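Local coordinates for uncharacterized protein (Parabacteroides merdae ATCC 43184, PDB 5BMT) that is of unknown function but combines a predicted lipoprotein OB-type domain with an immunoglobulin-like fold, at residues 194-198 and 199-203; 186-189 and 190-193. All coordinates share one frame; numbering follows the deposited sequence. Where two conformers were deposited one is given.

Contact 1: 194-198 and 199-203; sequences GKESA and AGKKI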
ATOM      1  N   GLY A 194      -5.226  -9.030  16.939  1.00 20.86           N
ATOM      2  CA  GLY A 194      -6.010  -9.729  17.947  1.00 20.26           C
ATOM      3  C   GLY A 194      -5.990 -11.227  17.721  1.00 24.62           C
ATOM      4  O   GLY A 194      -5.708 -11.984  18.657  1.00 25.00           O
ATOM      5  N   LYS A 195      -6.209 -11.669  16.458  1.00 20.28           N
ATOM      6  CA  LYS A 195      -6.218 -13.099  16.112  1.00 19.48           C
ATOM      7  C   LYS A 195      -4.823 -13.736  16.249  1.00 23.28           C
ATOM      8  O   LYS A 195      -4.693 -14.818  16.816  1.00 24.95           O
ATOM      9  CB  LYS A 195      -6.715 -13.308  14.662  1.00 21.11           C
ATOM     10  CG  LYS A 195      -8.179 -12.942  14.434  1.00 30.78           C
ATOM     11  CD  LYS A 195      -8.560 -13.089  12.965  1.00 33.11           C
ATOM     12  CE  LYS A 195      -9.985 -12.661  12.674  1.00 40.63           C
ATOM     13  NZ  LYS A 195     -10.973 -13.719  12.992  1.00 48.99           N
ATOM     14  N   GLU A 196      -3.786 -13.067  15.722  1.00 18.42           N
ATOM     15  CA  GLU A 196      -2.456 -13.660  15.735  1.00 18.47           C
ATOM     16  C   GLU A 196      -1.788 -13.594  17.112  1.00 22.96           C
ATOM     17  O   GLU A 196      -1.091 -14.564  17.462  1.00 24.76           O
ATOM     18  CB  GLU A 196      -1.571 -13.062  14.637  1.00 18.82           C
ATOM     19  CG  GLU A 196      -2.032 -13.510  13.247  1.00 20.09           C
ATOM     20  CD  GLU A 196      -2.254 -15.011  13.154  1.00 25.08           C
ATOM     21  OE1 GLU A 196      -1.268 -15.762  13.330  1.00 22.53           O
ATOM     22  OE2 GLU A 196      -3.430 -15.442  13.070  1.00 24.07           O
ATOM     23  N   SER A 197      -2.028 -12.539  17.925  1.00 21.28           N
ATOM     24  CA  SER A 197      -1.450 -12.524  19.283  1.00 22.69           C
ATOM     25  C   SER A 197      -2.091 -13.647  20.128  1.00 28.51           C
ATOM     26  O   SER A 197      -1.385 -14.333  20.887  1.00 29.25           O
ATOM     27  CB  SER A 197      -1.625 -11.158  19.944  1.00 27.33           C
ATOM     28  OG  SER A 197      -2.999 -10.886  20.168  1.00 34.30           O
ATOM     29  N   ALA A 198      -3.401 -13.908  19.929  1.00 25.50           N
ATOM     30  CA  ALA A 198      -4.102 -14.999  20.630  1.00 27.24           C
ATOM     31  C   ALA A 198      -3.522 -16.371  20.244  1.00 30.50           C
ATOM     32  O   ALA A 198      -3.532 -17.284  21.062  1.00 31.75           O
ATOM     33  CB  ALA A 198      -5.585 -14.961  20.310  1.00 28.52           C
ATOM     34  N   ALA A 199      -3.003 -16.502  19.002  1.00 25.83           N
ATOM     35  CA  ALA A 199      -2.378 -17.717  18.465  1.00 25.64           C
ATOM     36  C   ALA A 199      -0.894 -17.816  18.888  1.00 28.89           C
ATOM     37  O   ALA A 199      -0.213 -18.776  18.513  1.00 28.38           O
ATOM     38  CB  ALA A 199      -2.505 -17.736  16.941  1.00 25.88           C
ATOM     39  N   GLY A 200      -0.423 -16.848  19.691  1.00 26.71           N
ATOM     40  CA  GLY A 200       0.948 -16.821  20.199  1.00 26.06           C
ATOM     41  C   GLY A 200       1.972 -16.354  19.188  1.00 27.20           C
ATOM     42  O   GLY A 200       3.151 -16.710  19.294  1.00 26.50           O
ATOM     43  N   LYS A 201       1.546 -15.507  18.221  1.00 22.08           N
ATOM     44  CA  LYS A 201       2.441 -15.032  17.171  1.00 20.72           C
ATOM     45  C   LYS A 201       2.782 -13.566  17.340  1.00 21.29           C
ATOM     46  O   LYS A 201       1.996 -12.809  17.920  1.00 21.24           O
ATOM     47  CB  LYS A 201       1.845 -15.290  15.769  1.00 20.92           C
ATOM     48  CG  LYS A 201       1.440 -16.745  15.519  1.00 25.99           C
ATOM     49  CD  LYS A 201       2.612 -17.765  15.559  1.00 27.66           C
ATOM     50  CE  LYS A 201       2.072 -19.175  15.715  1.00 36.76           C
ATOM     51  NZ  LYS A 201       3.163 -20.162  15.962  1.00 39.49           N
ATOM     52  N   LYS A 202       3.943 -13.160  16.804  1.00 21.35           N
ATOM     53  CA  LYS A 202       4.483 -11.796  16.908  1.00 21.70           C
ATOM     54  C   LYS A 202       4.377 -11.024  15.591  1.00 21.84           C
ATOM     55  O   LYS A 202       4.754  -9.851  15.513  1.00 21.51           O
ATOM     56  CB  LYS A 202       5.988 -11.827  17.322  1.00 25.14           C
ATOM     57  CG  LYS A 202       6.387 -12.702  18.482  1.00 36.10           C
ATOM     58  CD  LYS A 202       7.903 -12.522  18.778  1.00 41.82           C
ATOM     59  CE  LYS A 202       8.864 -13.005  17.700  1.00 43.27           C
ATOM     60  NZ  LYS A 202       9.655 -14.187  18.125  1.00 50.15           N
ATOM     61  N   ILE A 203       3.942 -11.711  14.530  1.00 19.15           N
ATOM     62  CA  ILE A 203       3.827 -11.116  13.201  1.00 18.29           C
ATOM     63  C   ILE A 203       2.524 -11.544  12.565  1.00 19.07           C
ATOM     64  O   ILE A 203       1.858 -12.480  13.037  1.00 19.45           O
ATOM     65  CB  ILE A 203       5.032 -11.532  12.279  1.00 22.59           C
ATOM     66  CG1 ILE A 203       5.027 -13.067  12.001  1.00 24.30           C
ATOM     67  CG2 ILE A 203       6.396 -11.035  12.816  1.00 26.05           C
ATOM     68  CD1 ILE A 203       5.715 -13.500  10.696  1.00 31.48           C
TER
HETATM   69  O   HOH W   1       1.043 -14.986  12.343  1.00 19.68           O
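Glu196 and Lys201 meet across a local helix-ending turn at the surface, where helix 186-198 gives way to the loop that leads into strand 203-214. Two backbone bonds fasten the turn. The amide N of Lys201 reaches back to Glu196 O at 2.9 Å, while the N of Gly200 bonds to Ser197 O, also at 2.9 Å. The N of Ala199 makes only weak bonds, divided between Lys195 O and Glu196 O, as the helical pattern gives out. Gly200 has a positive phi of 78°, a conformation that a residue without a side chain adopts at little cost. Just before it, the small Ala199 sets its CB 3.5 Å from Glu196 O and touches Arg155.

Side chains add to the turn on the side facing strand 153-167. With its CG beside the backbone N and a second bend at chi2 (-49°), the Glu196 chain folds back so that OE1 lies 3.6 Å from Lys201 CG. The two chains therefore touch through a carboxylate oxygen and aliphatic carbon, not through their charges: Lys201 NZ stands 6.8 Å from Glu196 OE1. The carboxylate instead forms a salt bridge with Arg155 through OE1 and a hydrogen bond with Tyr157 through OE2, both on strand 153-167. A water donates to Glu196 OE1 at 2.6 Å and to Ile203 O at 2.7 Å, linking the last helical turn to the start of the next strand. Glutamate suits this buried position because its two oxygens can serve the arginine, the tyrosine and the water together. The paired backbone bonds and the glycine with positive phi identify a Schellman motif, a common C-terminal cap of alpha helices.

Contact 2: 186-189 and 190-193; sequences GTLY and SMLK. With SO4 (sulfate ion), chain D.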
ATOM      1  N   GLY A 186      -5.942   0.351   9.180  1.00 13.39           N
ATOM      2  CA  GLY A 186      -6.121   0.399  10.631  1.00 14.08           C
ATOM      3  C   GLY A 186      -6.969  -0.711  11.217  1.00 16.98           C
ATOM      4  O   GLY A 186      -6.578  -1.334  12.218  1.00 15.82           O
ATOM      5  N   THR A 187      -8.157  -0.976  10.618  1.00 15.78           N
ATOM      6  CA  THR A 187      -9.001  -2.021  11.211  1.00 15.99           C
ATOM      7  C   THR A 187      -8.454  -3.405  10.882  1.00 16.73           C
ATOM      8  O   THR A 187      -8.594  -4.313  11.712  1.00 17.83           O
ATOM      9  CB  THR A 187     -10.458  -1.862  10.816  1.00 19.71           C
ATOM     10  OG1 THR A 187     -10.550  -1.982   9.399  1.00 18.19           O
ATOM     11  CG2 THR A 187     -11.032  -0.501  11.288  1.00 18.88           C
ATOM     12  N   LEU A 188      -7.789  -3.567   9.711  1.00 15.57           N
ATOM     13  CA  LEU A 188      -7.173  -4.854   9.403  1.00 15.57           C
ATOM     14  C   LEU A 188      -6.095  -5.158  10.420  1.00 16.53           C
ATOM     15  O   LEU A 188      -6.024  -6.272  10.942  1.00 16.67           O
ATOM     16  CB  LEU A 188      -6.567  -4.834   7.994  1.00 16.12           C
ATOM     17  CG  LEU A 188      -5.937  -6.161   7.574  1.00 21.85           C
ATOM     18  CD1 LEU A 188      -6.983  -7.211   7.328  1.00 22.95           C
ATOM     19  CD2 LEU A 188      -5.079  -6.017   6.369  1.00 25.04           C
ATOM     20  N   TYR A 189      -5.257  -4.153  10.725  1.00 13.83           N
ATOM     21  CA  TYR A 189      -4.200  -4.379  11.704  1.00 14.60           C
ATOM     22  C   TYR A 189      -4.766  -4.800  13.051  1.00 18.19           C
ATOM     23  O   TYR A 189      -4.276  -5.781  13.618  1.00 17.10           O
ATOM     24  CB  TYR A 189      -3.392  -3.068  11.876  1.00 14.09           C
ATOM     25  CG  TYR A 189      -2.316  -3.187  12.939  1.00 14.99           C
ATOM     26  CD1 TYR A 189      -1.035  -3.633  12.610  1.00 15.67           C
ATOM     27  CD2 TYR A 189      -2.581  -2.860  14.266  1.00 17.18           C
ATOM     28  CE1 TYR A 189      -0.044  -3.760  13.585  1.00 17.32           C
ATOM     29  CE2 TYR A 189      -1.589  -2.961  15.244  1.00 17.30           C
ATOM     30  CZ  TYR A 189      -0.320  -3.399  14.891  1.00 20.02           C
ATOM     31  OH  TYR A 189       0.641  -3.537  15.870  1.00 21.96           O
ATOM     32  N   SER A 190      -5.768  -4.066  13.572  1.00 15.98           N
ATOM     33  CA  SER A 190      -6.335  -4.376  14.883  0.80 16.37           C
ATOM     34  C   SER A 190      -6.937  -5.767  14.896  1.00 20.11           C
ATOM     35  O   SER A 190      -6.732  -6.505  15.873  1.00 20.77           O
ATOM     36  CB  SER A 190      -7.387  -3.345  15.278  0.80 19.48           C
ATOM     37  OG  SER A 190      -6.784  -2.065  15.358  0.80 22.16           O
HETATM   38  N   MSE A 191      -7.640  -6.155  13.806  1.00 16.89           N
HETATM   39  CA  MSE A 191      -8.268  -7.460  13.771  0.70 16.29           C
HETATM   40  C   MSE A 191      -7.225  -8.572  13.708  1.00 20.07           C
HETATM   41  O   MSE A 191      -7.339  -9.531  14.489  1.00 21.21           O
HETATM   42  CB  MSE A 191      -9.234  -7.554  12.596  0.70 17.60           C
HETATM   43  CG  MSE A 191     -10.010  -8.865  12.570  0.70 22.18           C
HETATM   44 SE   MSE A 191     -11.141  -8.956  11.014  0.56 26.91          SE
HETATM   45  CE  MSE A 191      -9.798  -9.092   9.740  0.70 23.21           C
ATOM     46  N   LEU A 192      -6.256  -8.481  12.791  1.00 18.40           N
ATOM     47  CA  LEU A 192      -5.254  -9.550  12.671  1.00 17.90           C
ATOM     48  C   LEU A 192      -4.307  -9.572  13.860  1.00 20.03           C
ATOM     49  O   LEU A 192      -3.867 -10.661  14.239  1.00 19.64           O
ATOM     50  CB  LEU A 192      -4.492  -9.487  11.348  1.00 16.57           C
ATOM     51  CG  LEU A 192      -5.405  -9.586  10.101  1.00 19.82           C
ATOM     52  CD1 LEU A 192      -4.585  -9.562   8.815  1.00 19.86           C
ATOM     53  CD2 LEU A 192      -6.248 -10.854  10.135  1.00 22.27           C
ATOM     54  N   LYS A 193      -4.025  -8.420  14.493  1.00 17.25           N
ATOM     55  CA  LYS A 193      -3.207  -8.423  15.705  1.00 17.38           C
ATOM     56  C   LYS A 193      -3.912  -9.226  16.802  1.00 22.79           C
ATOM     57  O   LYS A 193      -3.260  -9.997  17.512  1.00 22.27           O
ATOM     58  CB  LYS A 193      -2.917  -6.998  16.185  1.00 18.44           C
ATOM     59  CG  LYS A 193      -2.276  -6.919  17.573  1.00 19.96           C
ATOM     60  CD  LYS A 193      -1.999  -5.482  17.947  1.00 22.92           C
ATOM     61  CE  LYS A 193      -1.540  -5.357  19.381  1.00 40.18           C
ATOM     62  NZ  LYS A 193      -1.619  -3.946  19.856  1.00 42.79           N
TER
HETATM   63  S   SO4 D 302      -4.553  -1.444  17.929  0.50 51.38           S
HETATM   64  O1  SO4 D 302      -4.662  -0.705  16.674  0.50 51.61           O
HETATM   65  O2  SO4 D 302      -3.159  -1.434  18.378  0.50 50.88           O
HETATM   66  O3  SO4 D 302      -5.402  -0.804  18.937  0.50 51.71           O
HETATM   67  O4  SO4 D 302      -4.990  -2.826  17.736  0.50 50.09           O
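The ring of Tyr189 has a sulfate oxygen, O2, at its edge and close to its plane, 3.8 Å from CE2, while the aliphatic part of Lys193 approaches obliquely, its CD 3.7 Å from the same CE2. Lys118 adds a cation-pi contact to this ring. Lys193 suits its place one turn further along because its extended chain, with CG anti to the backbone N (chi1 170°), runs past the ring before presenting its charge. Glu236 OE2 ties both polar ends together, accepting a hydrogen bond from Tyr189 OH and forming a salt bridge with Lys193 NZ.

Lys193 NZ also makes a weak bond of 3.3 Å to sulfate O2. Ser190 OG lies 2.8 Å from sulfate O1, though the serine has a second conformer. The anion probably came from the crystallisation liquor, so it shows at most that an anion can be held beside Lys193 and Ser190, and does not establish a natural ligand.

On another side of the helix, Leu188 and Leu192 bring their methyl groups together, CD1 to CD1 at 3.7 Å. These branched apolar chains fit their buried positions: Leu188 packs on Leu159 and Leu192 on Tyr157, both of strand 153-167. Beneath the side chains, Leu192 N bonds to Leu188 O at 2.9 Å and Lys193 N to Tyr189 O at 2.8 Å, giving the four-residue spacing that brings each pair together. Apolar residues facing a sheet, with polar groups on another side, are typical of an amphipathic alpha helix packed on a beta sheet.

Overall arrangement
Contacts 2 and 1 follow one another along helix 186-198, with their centres about 11 Å apart and both on the same side of the chain's centre. Contact 2 forms the first two turns and is partly buried, its centre about 15 Å from the chain's centre; contact 1, about 22 Å out, carries the helix to its surface end. Ser197 OG of contact 1 bonds back to Lys193 O of contact 2 across their junction. Both contacts touch strand 153-167, with Tyr157 common to the two. The sulfate belongs to contact 2, and no active site is known.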